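Local coordinates for protein cytochrome C (Marichromatium purpuratum 984, PDB 5LO9) that probably oxidises thiosulfate to tetrathionate, and may run the reverse reduction, passing electrons along a chain of four covalently bound c-type hemes, at residues A443-A447 with A448-L452; G412-D416 with G417-F421; G172-A176 with D177-A181. All coordinates share one frame; numbering follows the deposited sequence.

Interaction 1: A443-A447 with A448-L452; sequences AAFIA and ANMPL. With HEC (heme c), chain F.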
ATOM      1  N   ALA A 443      21.718  -8.953  17.192  1.00 33.65           N
ATOM      2  CA  ALA A 443      23.144  -8.897  16.903  1.00 37.28           C
ATOM      3  C   ALA A 443      23.386  -8.194  15.584  1.00 44.60           C
ATOM      4  O   ALA A 443      24.320  -7.394  15.445  1.00 38.53           O
ATOM      5  CB  ALA A 443      23.738 -10.296  16.870  1.00 40.79           C
ATOM      6  N   ALA A 444      22.541  -8.461  14.600  1.00 42.76           N
ATOM      7  CA  ALA A 444      22.745  -7.795  13.333  1.00 41.20           C
ATOM      8  C   ALA A 444      22.474  -6.302  13.448  1.00 38.06           C
ATOM      9  O   ALA A 444      23.192  -5.485  12.864  1.00 36.94           O
ATOM     10  CB  ALA A 444      21.868  -8.434  12.291  1.00 36.39           C
ATOM     11  N   PHE A 445      21.461  -5.916  14.209  1.00 31.68           N
ATOM     12  CA  PHE A 445      21.236  -4.496  14.397  1.00 36.20           C
ATOM     13  C   PHE A 445      22.445  -3.843  15.030  1.00 41.04           C
ATOM     14  O   PHE A 445      22.934  -2.813  14.547  1.00 37.74           O
ATOM     15  CB  PHE A 445      20.020  -4.261  15.260  1.00 37.97           C
ATOM     16  CG  PHE A 445      19.817  -2.817  15.617  1.00 34.76           C
ATOM     17  CD1 PHE A 445      19.362  -1.931  14.682  1.00 30.92           C
ATOM     18  CD2 PHE A 445      20.078  -2.361  16.894  1.00 35.10           C
ATOM     19  CE1 PHE A 445      19.153  -0.602  15.007  1.00 40.16           C
ATOM     20  CE2 PHE A 445      19.882  -1.044  17.221  1.00 39.21           C
ATOM     21  CZ  PHE A 445      19.414  -0.157  16.268  1.00 38.86           C
ATOM     22  N   ILE A 446      22.939  -4.447  16.114  1.00 39.71           N
ATOM     23  CA  ILE A 446      24.010  -3.852  16.911  1.00 43.26           C
ATOM     24  C   ILE A 446      25.301  -3.712  16.094  1.00 46.47           C
ATOM     25  O   ILE A 446      25.929  -2.631  16.054  1.00 36.95           O
ATOM     26  CB  ILE A 446      24.233  -4.687  18.187  1.00 44.11           C
ATOM     27  CG1 ILE A 446      23.116  -4.404  19.204  1.00 43.09           C
ATOM     28  CG2 ILE A 446      25.648  -4.448  18.773  1.00 45.49           C
ATOM     29  CD1 ILE A 446      22.965  -5.468  20.264  1.00 48.02           C
ATOM     30  N   ALA A 447      25.749  -4.815  15.483  1.00 39.48           N
ATOM     31  CA  ALA A 447      27.007  -4.796  14.740  1.00 36.24           C
ATOM     32  C   ALA A 447      27.039  -3.649  13.763  1.00 38.52           C
ATOM     33  O   ALA A 447      28.072  -2.983  13.611  1.00 40.59           O
ATOM     34  CB  ALA A 447      27.205  -6.088  13.969  1.00 41.73           C
ATOM     35  N   ALA A 448      25.902  -3.380  13.116  1.00 35.25           N
ATOM     36  CA  ALA A 448      25.819  -2.343  12.088  1.00 33.07           C
ATOM     37  C   ALA A 448      25.485  -0.951  12.620  1.00 36.06           C
ATOM     38  O   ALA A 448      25.792   0.034  11.944  1.00 37.63           O
ATOM     39  CB  ALA A 448      24.767  -2.708  11.039  1.00 33.50           C
ATOM     40  N   ASN A 449      24.870  -0.824  13.800  1.00 38.34           N
ATOM     41  CA  ASN A 449      24.273   0.448  14.173  1.00 37.91           C
ATOM     42  C   ASN A 449      24.599   0.927  15.566  1.00 41.71           C
ATOM     43  O   ASN A 449      24.296   2.093  15.870  1.00 39.23           O
ATOM     44  CB  ASN A 449      22.756   0.380  14.023  1.00 35.69           C
ATOM     45  CG  ASN A 449      22.368   0.203  12.593  1.00 35.98           C
ATOM     46  OD1 ASN A 449      22.540   1.107  11.777  1.00 47.62           O
ATOM     47  ND2 ASN A 449      21.904  -0.974  12.258  1.00 35.51           N
ATOM     48  N   MET A 450      25.236   0.103  16.402  1.00 33.96           N
ATOM     49  CA  MET A 450      25.504   0.558  17.758  1.00 38.70           C
ATOM     50  C   MET A 450      26.941   0.249  18.154  1.00 43.29           C
ATOM     51  O   MET A 450      27.431  -0.862  17.921  1.00 39.83           O
ATOM     52  CB  MET A 450      24.571  -0.080  18.788  1.00 34.43           C
ATOM     53  CG  MET A 450      23.160   0.448  18.705  1.00 35.98           C
ATOM     54  SD  MET A 450      22.989   2.111  19.338  1.00 39.39           S
ATOM     55  CE  MET A 450      21.921   2.853  18.120  1.00 39.63           C
ATOM     56  N   PRO A 451      27.602   1.176  18.841  1.00 36.86           N
ATOM     57  CA  PRO A 451      27.045   2.444  19.337  1.00 43.02           C
ATOM     58  C   PRO A 451      26.628   3.467  18.308  1.00 32.29           C
ATOM     59  O   PRO A 451      27.251   3.548  17.270  1.00 35.62           O
ATOM     60  CB  PRO A 451      28.178   3.022  20.158  1.00 36.94           C
ATOM     61  CG  PRO A 451      28.949   1.858  20.596  1.00 42.05           C
ATOM     62  CD  PRO A 451      28.929   0.929  19.391  1.00 45.54           C
ATOM     63  N   LEU A 452      25.633   4.276  18.683  1.00 35.78           N
ATOM     64  CA  LEU A 452      25.021   5.289  17.823  1.00 39.90           C
ATOM     65  C   LEU A 452      26.015   5.976  16.901  1.00 38.01           C
ATOM     66  O   LEU A 452      25.865   5.944  15.672  1.00 43.91           O
ATOM     67  CB  LEU A 452      24.353   6.333  18.708  1.00 32.81           C
ATOM     68  CG  LEU A 452      23.595   7.425  18.024  1.00 36.91           C
ATOM     69  CD1 LEU A 452      22.334   6.857  17.396  1.00 39.54           C
ATOM     70  CD2 LEU A 452      23.326   8.482  19.088  1.00 43.92           C
TER
HETATM   71 FE   HEC F1004      22.045   2.117  21.425  1.00 45.32          FE
HETATM   72  CHA HEC F1004      18.879   2.377  19.978  1.00 32.16           C
HETATM   73  CHB HEC F1004      21.761  -1.364  21.570  1.00 38.06           C
HETATM   74  CHC HEC F1004      25.341   1.917  22.466  1.00 36.70           C
HETATM   75  CHD HEC F1004      22.128   5.617  21.885  1.00 35.73           C
HETATM   76  NA  HEC F1004      20.572   0.744  20.883  1.00 36.42           N
HETATM   77  C1A HEC F1004      19.381   1.037  20.341  1.00 34.70           C
HETATM   78  C2A HEC F1004      18.562  -0.184  20.109  1.00 32.82           C
HETATM   79  C3A HEC F1004      19.410  -1.274  20.557  1.00 35.00           C
HETATM   80  C4A HEC F1004      20.637  -0.580  21.032  1.00 35.97           C
HETATM   81  CMA HEC F1004      19.070  -2.732  20.522  1.00 36.87           C
HETATM   82  CAA HEC F1004      17.198  -0.345  19.520  1.00 30.18           C
HETATM   83  CBA HEC F1004      16.328  -1.078  20.546  1.00 44.03           C
HETATM   84  CGA HEC F1004      15.203  -0.248  21.101  1.00 39.62           C
HETATM   85  O1A HEC F1004      15.055   0.909  20.680  1.00 36.16           O
HETATM   86  O2A HEC F1004      14.482  -0.780  21.972  1.00 43.29           O
HETATM   87  NB  HEC F1004      23.314   0.552  21.918  1.00 37.01           N
HETATM   88  C1B HEC F1004      23.034  -0.744  21.924  1.00 35.83           C
HETATM   89  C2B HEC F1004      24.186  -1.581  22.328  1.00 33.43           C
HETATM   90  C3B HEC F1004      25.247  -0.612  22.582  1.00 40.65           C
HETATM   91  C4B HEC F1004      24.591   0.680  22.274  1.00 37.75           C
HETATM   92  CMB HEC F1004      24.231  -3.059  22.461  1.00 38.50           C
HETATM   93  CAB HEC F1004      26.671  -0.857  23.010  1.00 33.39           C
HETATM   94  CBB HEC F1004      27.310  -1.711  21.942  1.00 31.72           C
HETATM   95  NC  HEC F1004      23.472   3.504  22.070  1.00 44.88           N
HETATM   96  C1C HEC F1004      24.715   3.234  22.439  1.00 36.50           C
HETATM   97  C2C HEC F1004      25.470   4.412  22.894  1.00 35.44           C
HETATM   98  C3C HEC F1004      24.535   5.509  22.732  1.00 35.02           C
HETATM   99  C4C HEC F1004      23.316   4.821  22.230  1.00 42.63           C
HETATM  100  CMC HEC F1004      26.870   4.434  23.413  1.00 43.00           C
HETATM  101  CAC HEC F1004      24.664   6.977  23.048  1.00 37.45           C
HETATM  102  CBC HEC F1004      25.832   7.705  22.473  1.00 42.19           C
HETATM  103  ND  HEC F1004      20.753   3.695  20.987  1.00 40.01           N
HETATM  104  C1D HEC F1004      20.960   4.998  21.227  1.00 38.46           C
HETATM  105  C2D HEC F1004      19.827   5.830  20.740  1.00 36.71           C
HETATM  106  C3D HEC F1004      18.891   4.877  20.169  1.00 34.15           C
HETATM  107  C4D HEC F1004      19.563   3.587  20.372  1.00 34.14           C
HETATM  108  CMD HEC F1004      19.652   7.304  20.791  1.00 38.47           C
HETATM  109  CAD HEC F1004      17.572   5.194  19.555  1.00 43.27           C
HETATM  110  CBD HEC F1004      17.869   5.753  18.166  1.00 39.05           C
HETATM  111  CGD HEC F1004      16.958   6.920  17.805  1.00 37.69           C
HETATM  112  O1D HEC F1004      16.117   7.377  18.598  1.00 42.25           O
HETATM  113  O2D HEC F1004      17.094   7.434  16.691  1.00 49.41           O
HETATM  114  O   HOH W   1      29.080  -1.908  16.218  1.00 33.97           O
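F445, N449 and M450 meet near the C-terminal end of helix 439-449 in this c-type cytochrome domain, which delivers the methionine ligand to heme iron. The SD atom of M450 binds FE of heme c at 2.3 Å, with NE2 of H406 as the other axial ligand. M450 reaches the metal through a chain bent at both chi2 (-73°) and chi3, which lays CG and CE over the porphyrin nitrogens NB and ND. Its backbone is held as well: M450 N donates to I446 O at 2.8 Å, and this carbonyl also takes N449 N, which comes from above the carbonyl plane. F445 has CG anti to its own N (chi1 174°), a turn that carries the ring from the helix to the porphyrin rim, where CE2 lies 3.3 Å from C2A of the heme. CB of N449 sits over one face of that ring in a CH-pi contact, 4.1 Å from the F445 centroid, and CG of M450 approaches obliquely at 3.9 Å from CE2 of F445. I446 packs its CD1 on the heme methyl CMB, and A463 of helix 460-470 also touches it. The amide of N449 turns back to the helix: ND2, which also bonds to D299 O, donates to F445 O at 3.1 Å, in the carbonyl plane and on a lone pair.

Interaction 2: G412-D416 with G417-F421; sequences GLLVD and GEVVF. With HEC (heme c), chain F.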
ATOM      1  N   GLY A 412      17.353   2.632  30.117  1.00 36.91           N
ATOM      2  CA  GLY A 412      17.207   3.751  29.211  1.00 39.80           C
ATOM      3  C   GLY A 412      17.121   5.117  29.911  1.00 43.71           C
ATOM      4  O   GLY A 412      17.371   5.275  31.120  1.00 41.53           O
ATOM      5  N   LEU A 413      16.782   6.125  29.098  1.00 36.65           N
ATOM      6  CA  LEU A 413      16.622   7.481  29.604  1.00 41.97           C
ATOM      7  C   LEU A 413      15.484   8.182  28.891  1.00 44.88           C
ATOM      8  O   LEU A 413      15.418   8.182  27.657  1.00 40.71           O
ATOM      9  CB  LEU A 413      17.891   8.326  29.428  1.00 50.87           C
ATOM     10  CG  LEU A 413      17.815   9.760  29.981  1.00 44.48           C
ATOM     11  CD1 LEU A 413      17.500   9.704  31.463  1.00 48.86           C
ATOM     12  CD2 LEU A 413      19.117  10.511  29.779  1.00 44.01           C
ATOM     13  N   LEU A 414      14.646   8.840  29.675  1.00 35.81           N
ATOM     14  CA  LEU A 414      13.560   9.648  29.170  1.00 34.17           C
ATOM     15  C   LEU A 414      13.761  11.085  29.647  1.00 40.32           C
ATOM     16  O   LEU A 414      14.221  11.313  30.767  1.00 41.74           O
ATOM     17  CB  LEU A 414      12.250   9.059  29.671  1.00 39.02           C
ATOM     18  CG  LEU A 414      11.507   8.143  28.708  1.00 43.21           C
ATOM     19  CD1 LEU A 414      12.371   7.042  28.200  1.00 41.70           C
ATOM     20  CD2 LEU A 414      10.329   7.505  29.424  1.00 41.70           C
ATOM     21  N   VAL A 415      13.420  12.059  28.804  1.00 38.32           N
ATOM     22  CA  VAL A 415      13.542  13.479  29.132  1.00 36.42           C
ATOM     23  C   VAL A 415      12.240  14.168  28.742  1.00 47.31           C
ATOM     24  O   VAL A 415      11.878  14.186  27.556  1.00 39.14           O
ATOM     25  CB  VAL A 415      14.727  14.128  28.400  1.00 42.05           C
ATOM     26  CG1 VAL A 415      14.776  15.640  28.630  1.00 42.08           C
ATOM     27  CG2 VAL A 415      16.011  13.463  28.820  1.00 44.58           C
ATOM     28  N   ASP A 416      11.544  14.745  29.731  1.00 51.63           N
ATOM     29  CA  ASP A 416      10.231  15.375  29.503  1.00 50.41           C
ATOM     30  C   ASP A 416       9.295  14.417  28.762  1.00 41.34           C
ATOM     31  O   ASP A 416       8.541  14.816  27.882  1.00 39.03           O
ATOM     32  CB  ASP A 416      10.354  16.703  28.747  1.00 42.73           C
ATOM     33  CG  ASP A 416      11.156  17.782  29.534  1.00 77.73           C
ATOM     34  OD1 ASP A 416      11.683  18.753  28.911  1.00 61.37           O
ATOM     35  OD2 ASP A 416      11.259  17.655  30.785  1.00 93.73           O
ATOM     36  N   GLY A 417       9.348  13.129  29.124  1.00 39.71           N
ATOM     37  CA  GLY A 417       8.530  12.113  28.494  1.00 37.74           C
ATOM     38  C   GLY A 417       9.036  11.559  27.177  1.00 43.84           C
ATOM     39  O   GLY A 417       8.557  10.499  26.755  1.00 48.30           O
ATOM     40  N   GLU A 418       9.963  12.243  26.500  1.00 42.44           N
ATOM     41  CA  GLU A 418      10.543  11.764  25.248  1.00 40.34           C
ATOM     42  C   GLU A 418      11.610  10.708  25.490  1.00 41.22           C
ATOM     43  O   GLU A 418      12.372  10.782  26.458  1.00 41.05           O
ATOM     44  CB  GLU A 418      11.180  12.916  24.474  1.00 38.28           C
ATOM     45  CG  GLU A 418      10.212  14.043  24.072  1.00 44.23           C
ATOM     46  CD  GLU A 418       8.983  13.593  23.255  1.00 56.45           C
ATOM     47  OE1 GLU A 418       9.084  12.725  22.334  1.00 44.88           O
ATOM     48  OE2 GLU A 418       7.891  14.117  23.595  1.00 65.92           O
ATOM     49  N   VAL A 419      11.675   9.732  24.590  1.00 41.06           N
ATOM     50  CA  VAL A 419      12.681   8.680  24.683  1.00 39.95           C
ATOM     51  C   VAL A 419      13.975   9.216  24.100  1.00 40.52           C
ATOM     52  O   VAL A 419      14.081   9.399  22.888  1.00 40.25           O
ATOM     53  CB  VAL A 419      12.271   7.402  23.938  1.00 44.26           C
ATOM     54  CG1 VAL A 419      13.286   6.314  24.239  1.00 41.06           C
ATOM     55  CG2 VAL A 419      10.887   6.922  24.329  1.00 50.36           C
ATOM     56  N   VAL A 420      14.988   9.372  24.936  1.00 40.21           N
ATOM     57  CA  VAL A 420      16.303   9.699  24.412  1.00 40.69           C
ATOM     58  C   VAL A 420      17.087   8.431  24.139  1.00 35.89           C
ATOM     59  O   VAL A 420      17.538   8.221  23.017  1.00 42.19           O
ATOM     60  CB  VAL A 420      17.070  10.599  25.381  1.00 37.44           C
ATOM     61  CG1 VAL A 420      18.428  10.859  24.848  1.00 39.83           C
ATOM     62  CG2 VAL A 420      16.350  11.886  25.581  1.00 32.73           C
ATOM     63  N   PHE A 421      17.236   7.581  25.147  1.00 35.99           N
ATOM     64  CA  PHE A 421      17.952   6.313  25.010  1.00 39.81           C
ATOM     65  C   PHE A 421      16.989   5.202  25.376  1.00 37.32           C
ATOM     66  O   PHE A 421      16.528   5.138  26.530  1.00 33.82           O
ATOM     67  CB  PHE A 421      19.190   6.267  25.903  1.00 40.14           C
ATOM     68  CG  PHE A 421      20.087   7.425  25.698  1.00 35.90           C
ATOM     69  CD1 PHE A 421      20.564   7.704  24.426  1.00 33.80           C
ATOM     70  CD2 PHE A 421      20.436   8.258  26.753  1.00 42.46           C
ATOM     71  CE1 PHE A 421      21.382   8.781  24.202  1.00 34.73           C
ATOM     72  CE2 PHE A 421      21.248   9.382  26.543  1.00 39.75           C
ATOM     73  CZ  PHE A 421      21.729   9.636  25.264  1.00 39.86           C
TER
HETATM   74 FE   HEC F1004      22.045   2.117  21.425  1.00 45.32          FE
HETATM   75  CHA HEC F1004      18.879   2.377  19.978  1.00 32.16           C
HETATM   76  CHB HEC F1004      21.761  -1.364  21.570  1.00 38.06           C
HETATM   77  CHC HEC F1004      25.341   1.917  22.466  1.00 36.70           C
HETATM   78  CHD HEC F1004      22.128   5.617  21.885  1.00 35.73           C
HETATM   79  NA  HEC F1004      20.572   0.744  20.883  1.00 36.42           N
HETATM   80  C1A HEC F1004      19.381   1.037  20.341  1.00 34.70           C
HETATM   81  C2A HEC F1004      18.562  -0.184  20.109  1.00 32.82           C
HETATM   82  C3A HEC F1004      19.410  -1.274  20.557  1.00 35.00           C
HETATM   83  C4A HEC F1004      20.637  -0.580  21.032  1.00 35.97           C
HETATM   84  CMA HEC F1004      19.070  -2.732  20.522  1.00 36.87           C
HETATM   85  CAA HEC F1004      17.198  -0.345  19.520  1.00 30.18           C
HETATM   86  CBA HEC F1004      16.328  -1.078  20.546  1.00 44.03           C
HETATM   87  CGA HEC F1004      15.203  -0.248  21.101  1.00 39.62           C
HETATM   88  O1A HEC F1004      15.055   0.909  20.680  1.00 36.16           O
HETATM   89  O2A HEC F1004      14.482  -0.780  21.972  1.00 43.29           O
HETATM   90  NB  HEC F1004      23.314   0.552  21.918  1.00 37.01           N
HETATM   91  C1B HEC F1004      23.034  -0.744  21.924  1.00 35.83           C
HETATM   92  C2B HEC F1004      24.186  -1.581  22.328  1.00 33.43           C
HETATM   93  C3B HEC F1004      25.247  -0.612  22.582  1.00 40.65           C
HETATM   94  C4B HEC F1004      24.591   0.680  22.274  1.00 37.75           C
HETATM   95  CMB HEC F1004      24.231  -3.059  22.461  1.00 38.50           C
HETATM   96  CAB HEC F1004      26.671  -0.857  23.010  1.00 33.39           C
HETATM   97  CBB HEC F1004      27.310  -1.711  21.942  1.00 31.72           C
HETATM   98  NC  HEC F1004      23.472   3.504  22.070  1.00 44.88           N
HETATM   99  C1C HEC F1004      24.715   3.234  22.439  1.00 36.50           C
HETATM  100  C2C HEC F1004      25.470   4.412  22.894  1.00 35.44           C
HETATM  101  C3C HEC F1004      24.535   5.509  22.732  1.00 35.02           C
HETATM  102  C4C HEC F1004      23.316   4.821  22.230  1.00 42.63           C
HETATM  103  CMC HEC F1004      26.870   4.434  23.413  1.00 43.00           C
HETATM  104  CAC HEC F1004      24.664   6.977  23.048  1.00 37.45           C
HETATM  105  CBC HEC F1004      25.832   7.705  22.473  1.00 42.19           C
HETATM  106  ND  HEC F1004      20.753   3.695  20.987  1.00 40.01           N
HETATM  107  C1D HEC F1004      20.960   4.998  21.227  1.00 38.46           C
HETATM  108  C2D HEC F1004      19.827   5.830  20.740  1.00 36.71           C
HETATM  109  C3D HEC F1004      18.891   4.877  20.169  1.00 34.15           C
HETATM  110  C4D HEC F1004      19.563   3.587  20.372  1.00 34.14           C
HETATM  111  CMD HEC F1004      19.652   7.304  20.791  1.00 38.47           C
HETATM  112  CAD HEC F1004      17.572   5.194  19.555  1.00 43.27           C
HETATM  113  CBD HEC F1004      17.869   5.753  18.166  1.00 39.05           C
HETATM  114  CGD HEC F1004      16.958   6.920  17.805  1.00 37.69           C
HETATM  115  O1D HEC F1004      16.117   7.377  18.598  1.00 42.25           O
HETATM  116  O2D HEC F1004      17.094   7.434  16.691  1.00 49.41           O
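L413 and F421 are joined by two backbone bonds, L413 N to F421 O at 2.8 Å and F421 N back to L413 O at 3.2 Å. L413 O is gripped a second time by V420 N at 3.0 Å, so one carbonyl serves two successive amides. Nearer the turn, V415 N gives a fairly straight bond to E418 O at 2.9 Å, and E418 N returns to V415 O. The carboxylate of E418 finds its partner elsewhere: OE1 is bonded to H270 ND1. Between these bonded pairs L414 faces V419, and its CD1 comes within 4.1 Å of CG1 of V419. V415 and V420 meet through their CG2 methyls, 3.6 Å apart, each methyl anti to its own carbonyl carbon. L413 and F421 lie side by side and point the same way, CB of L413 being 3.7 Å from CD2 of the ring. CD1 and CE1 of F421 lie obliquely against the heme, CD1 3.6 Å from CHD, while CG1 of V420 rests over the centre of one ring face and the ring of F136 meets it with the planes at about 45°. Replacing F421 by an alanine would probably open a gap between L413 and the heme edge and leave CG1 of V420 without the ring it covers. D416 and G417 occupy the corner of a type I' turn, both with positive phi. The whole is a two-stranded antiparallel hairpin with a classic beta bulge, V420 and F421 opposite L413, which brings F421 into the heme c pocket.

Interaction 3: G172-A176 with D177-A181; sequences GRLDA and DEQRA. With PGO (S-1,2-propanediol), chain P.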
ATOM      1  N   GLY A 172      34.750  16.980  14.430  1.00 36.59           N
ATOM      2  CA  GLY A 172      35.545  16.641  13.272  1.00 43.00           C
ATOM      3  C   GLY A 172      34.771  16.516  11.984  1.00 38.21           C
ATOM      4  O   GLY A 172      35.381  16.453  10.912  1.00 50.84           O
ATOM      5  N   ARG A 173      33.458  16.440  12.067  1.00 37.65           N
ATOM      6  CA  ARG A 173      32.607  16.224  10.916  1.00 37.33           C
ATOM      7  C   ARG A 173      31.822  17.480  10.537  1.00 42.52           C
ATOM      8  O   ARG A 173      30.964  17.426   9.651  1.00 44.30           O
ATOM      9  CB  ARG A 173      31.685  15.043  11.224  1.00 38.89           C
ATOM     10  CG  ARG A 173      32.473  13.757  11.519  1.00 32.68           C
ATOM     11  CD  ARG A 173      31.590  12.565  11.764  1.00 39.85           C
ATOM     12  NE  ARG A 173      32.295  11.470  12.422  1.00 39.78           N
ATOM     13  CZ  ARG A 173      31.847  10.220  12.492  1.00 40.44           C
ATOM     14  NH1 ARG A 173      30.696   9.873  11.947  1.00 42.91           N
ATOM     15  NH2 ARG A 173      32.562   9.297  13.089  1.00 40.93           N
ATOM     16  N   LEU A 174      32.105  18.606  11.183  1.00 42.52           N
ATOM     17  CA  LEU A 174      31.465  19.883  10.904  1.00 43.09           C
ATOM     18  C   LEU A 174      32.471  20.855  10.291  1.00 45.92           C
ATOM     19  O   LEU A 174      33.648  20.860  10.674  1.00 53.09           O
ATOM     20  CB  LEU A 174      30.910  20.499  12.185  1.00 42.71           C
ATOM     21  CG  LEU A 174      29.971  19.677  13.050  1.00 45.99           C
ATOM     22  CD1 LEU A 174      29.638  20.411  14.370  1.00 43.54           C
ATOM     23  CD2 LEU A 174      28.746  19.395  12.276  1.00 42.26           C
ATOM     24  N   ASP A 175      32.005  21.682   9.343  1.00 48.31           N
ATOM     25  CA  ASP A 175      32.808  22.776   8.808  1.00 42.66           C
ATOM     26  C   ASP A 175      32.502  24.059   9.599  1.00 42.46           C
ATOM     27  O   ASP A 175      31.594  24.107  10.427  1.00 45.82           O
ATOM     28  CB  ASP A 175      32.611  22.932   7.274  1.00 41.99           C
ATOM     29  CG  ASP A 175      31.219  23.430   6.855  1.00 61.81           C
ATOM     30  OD1 ASP A 175      30.634  24.299   7.555  1.00 64.06           O
ATOM     31  OD2 ASP A 175      30.748  23.010   5.755  1.00 64.29           O
ATOM     32  N   ALA A 176      33.328  25.086   9.388  1.00 46.53           N
ATOM     33  CA  ALA A 176      33.230  26.317  10.173  1.00 45.63           C
ATOM     34  C   ALA A 176      31.833  26.937  10.117  1.00 55.79           C
ATOM     35  O   ALA A 176      31.336  27.461  11.127  1.00 42.23           O
ATOM     36  CB  ALA A 176      34.243  27.321   9.639  1.00 47.66           C
ATOM     37  N   ASP A 177      31.221  26.965   8.917  1.00 50.22           N
ATOM     38  CA  ASP A 177      29.893  27.554   8.773  1.00 46.21           C
ATOM     39  C   ASP A 177      28.884  26.812   9.624  1.00 49.62           C
ATOM     40  O   ASP A 177      28.074  27.429  10.334  1.00 49.14           O
ATOM     41  CB  ASP A 177      29.465  27.561   7.298  1.00 60.55           C
ATOM     42  CG  ASP A 177      30.174  28.660   6.483  1.00 76.69           C
ATOM     43  OD1 ASP A 177      31.023  29.404   7.062  1.00 61.68           O
ATOM     44  OD2 ASP A 177      29.874  28.780   5.265  1.00 73.95           O
ATOM     45  N   GLU A 178      28.958  25.483   9.617  1.00 47.88           N
ATOM     46  CA  GLU A 178      27.994  24.711  10.386  1.00 48.84           C
ATOM     47  C   GLU A 178      28.180  24.961  11.871  1.00 44.21           C
ATOM     48  O   GLU A 178      27.197  25.036  12.614  1.00 39.77           O
ATOM     49  CB  GLU A 178      28.124  23.226  10.046  1.00 44.66           C
ATOM     50  CG  GLU A 178      27.581  22.890   8.675  1.00 37.34           C
ATOM     51  CD  GLU A 178      28.104  21.575   8.135  1.00 47.51           C
ATOM     52  OE1 GLU A 178      29.207  21.171   8.545  1.00 48.67           O
ATOM     53  OE2 GLU A 178      27.439  20.956   7.278  1.00 45.56           O
ATOM     54  N   GLN A 179      29.433  25.148  12.309  1.00 40.54           N
ATOM     55  CA  GLN A 179      29.684  25.416  13.721  1.00 44.84           C
ATOM     56  C   GLN A 179      29.011  26.701  14.167  1.00 44.73           C
ATOM     57  O   GLN A 179      28.340  26.727  15.212  1.00 37.60           O
ATOM     58  CB  GLN A 179      31.175  25.481  13.987  1.00 41.97           C
ATOM     59  CG  GLN A 179      31.828  24.127  13.897  1.00 47.78           C
ATOM     60  CD  GLN A 179      33.301  24.174  14.143  1.00 41.99           C
ATOM     61  OE1 GLN A 179      33.860  25.249  14.393  1.00 44.99           O
ATOM     62  NE2 GLN A 179      33.944  22.999  14.138  1.00 48.02           N
ATOM     63  N   ARG A 180      29.101  27.756  13.346  1.00 50.33           N
ATOM     64  CA  ARG A 180      28.443  29.006  13.705  1.00 52.13           C
ATOM     65  C   ARG A 180      26.932  28.837  13.725  1.00 45.00           C
ATOM     66  O   ARG A 180      26.267  29.227  14.702  1.00 41.72           O
ATOM     67  CB  ARG A 180      28.864  30.128  12.747  1.00 51.37           C
ATOM     68  CG  ARG A 180      30.322  30.586  12.936  1.00 51.97           C
ATOM     69  CD  ARG A 180      30.681  31.751  12.034  1.00 47.16           C
ATOM     70  NE  ARG A 180      31.070  31.256  10.717  1.00 62.80           N
ATOM     71  CZ  ARG A 180      32.309  30.878  10.380  1.00 69.03           C
ATOM     72  NH1 ARG A 180      33.325  30.930  11.263  1.00 58.02           N
ATOM     73  NH2 ARG A 180      32.531  30.427   9.145  1.00 65.88           N
ATOM     74  N   ALA A 181      26.382  28.165  12.708  1.00 39.02           N
ATOM     75  CA  ALA A 181      24.935  28.031  12.644  1.00 37.43           C
ATOM     76  C   ALA A 181      24.407  27.231  13.824  1.00 41.42           C
ATOM     77  O   ALA A 181      23.416  27.620  14.452  1.00 39.95           O
ATOM     78  CB  ALA A 181      24.538  27.382  11.328  1.00 39.86           C
TER
HETATM   79  C1  PGO P1014      36.947  20.266  10.692  0.78 77.89           C
HETATM   80  C2  PGO P1014      38.286  19.513  10.668  0.78 86.89           C
HETATM   81  C3  PGO P1014      38.324  18.475   9.520  0.78 86.51           C
HETATM   82  O1  PGO P1014      36.736  20.919  11.961  0.78 65.35           O
HETATM   83  O2  PGO P1014      38.530  18.937  11.977  0.78 75.61           O
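D175 and E178 form a capping box at the start of helix 176-187, in a c-type cytochrome domain. As N-cap residue, D175 accepts the E178 amide on its carboxylate, E178 N to D175 OD1 at 2.9 Å, and E178 answers with OE1 to D175 N at 3.0 Å, a nearly straight bond (172°). D175 manages this with CG between its own N and carbonyl carbon (chi1 69°), which folds the carboxylate back over the first turn. The two carboxylates end up stacked, planes 19° apart, with OD1 of D175 3.6 Å from OE1 of E178; that like-charge approach is probably eased by R116, whose NH2 makes a salt bridge with E178 OE2. Regular helix bonding takes over at once, Q179 N to D175 O at 3.0 Å and R180 N to A176 O. A bend at chi3 brings the R180 guanidinium back over the first turn, with A176 O 3.6 Å above the centre of one face, while NH2 reaches D177 OD1 at 2.8 Å in a salt bridge met in the guanidinium plane. On the inner side, CB of L174 packs against CG of Q179 at 4.1 Å. The leucine also touches L107 of helix 102-110, and Q179 leans on helix 144-156. Two reciprocal side-chain-to-backbone bonds between N-cap and the third residue after it are the signature of the capping box, here at the surface end of a helix.

Interactions 1 and 2 share one heme c: 443-452 brings the axial M450 and the ring of F445 to it, and 412-421 adds V420 and F421. Their centres are 20 Å apart and their nearest atoms about 5 Å; they do not touch each other, but both contact the heme. Interaction 3 belongs to another cytochrome c domain and lies beside a different heme, about 4 Å from the side chain of L174; its centre lies 27 Å from both others, though its nearest atoms come within about 7 Å of interaction 1. The side chain of F445 is about 6 Å from a further heme and about 11 Å from bound thiosulfate, consistent with a place for this heme on the electron path from the substrate.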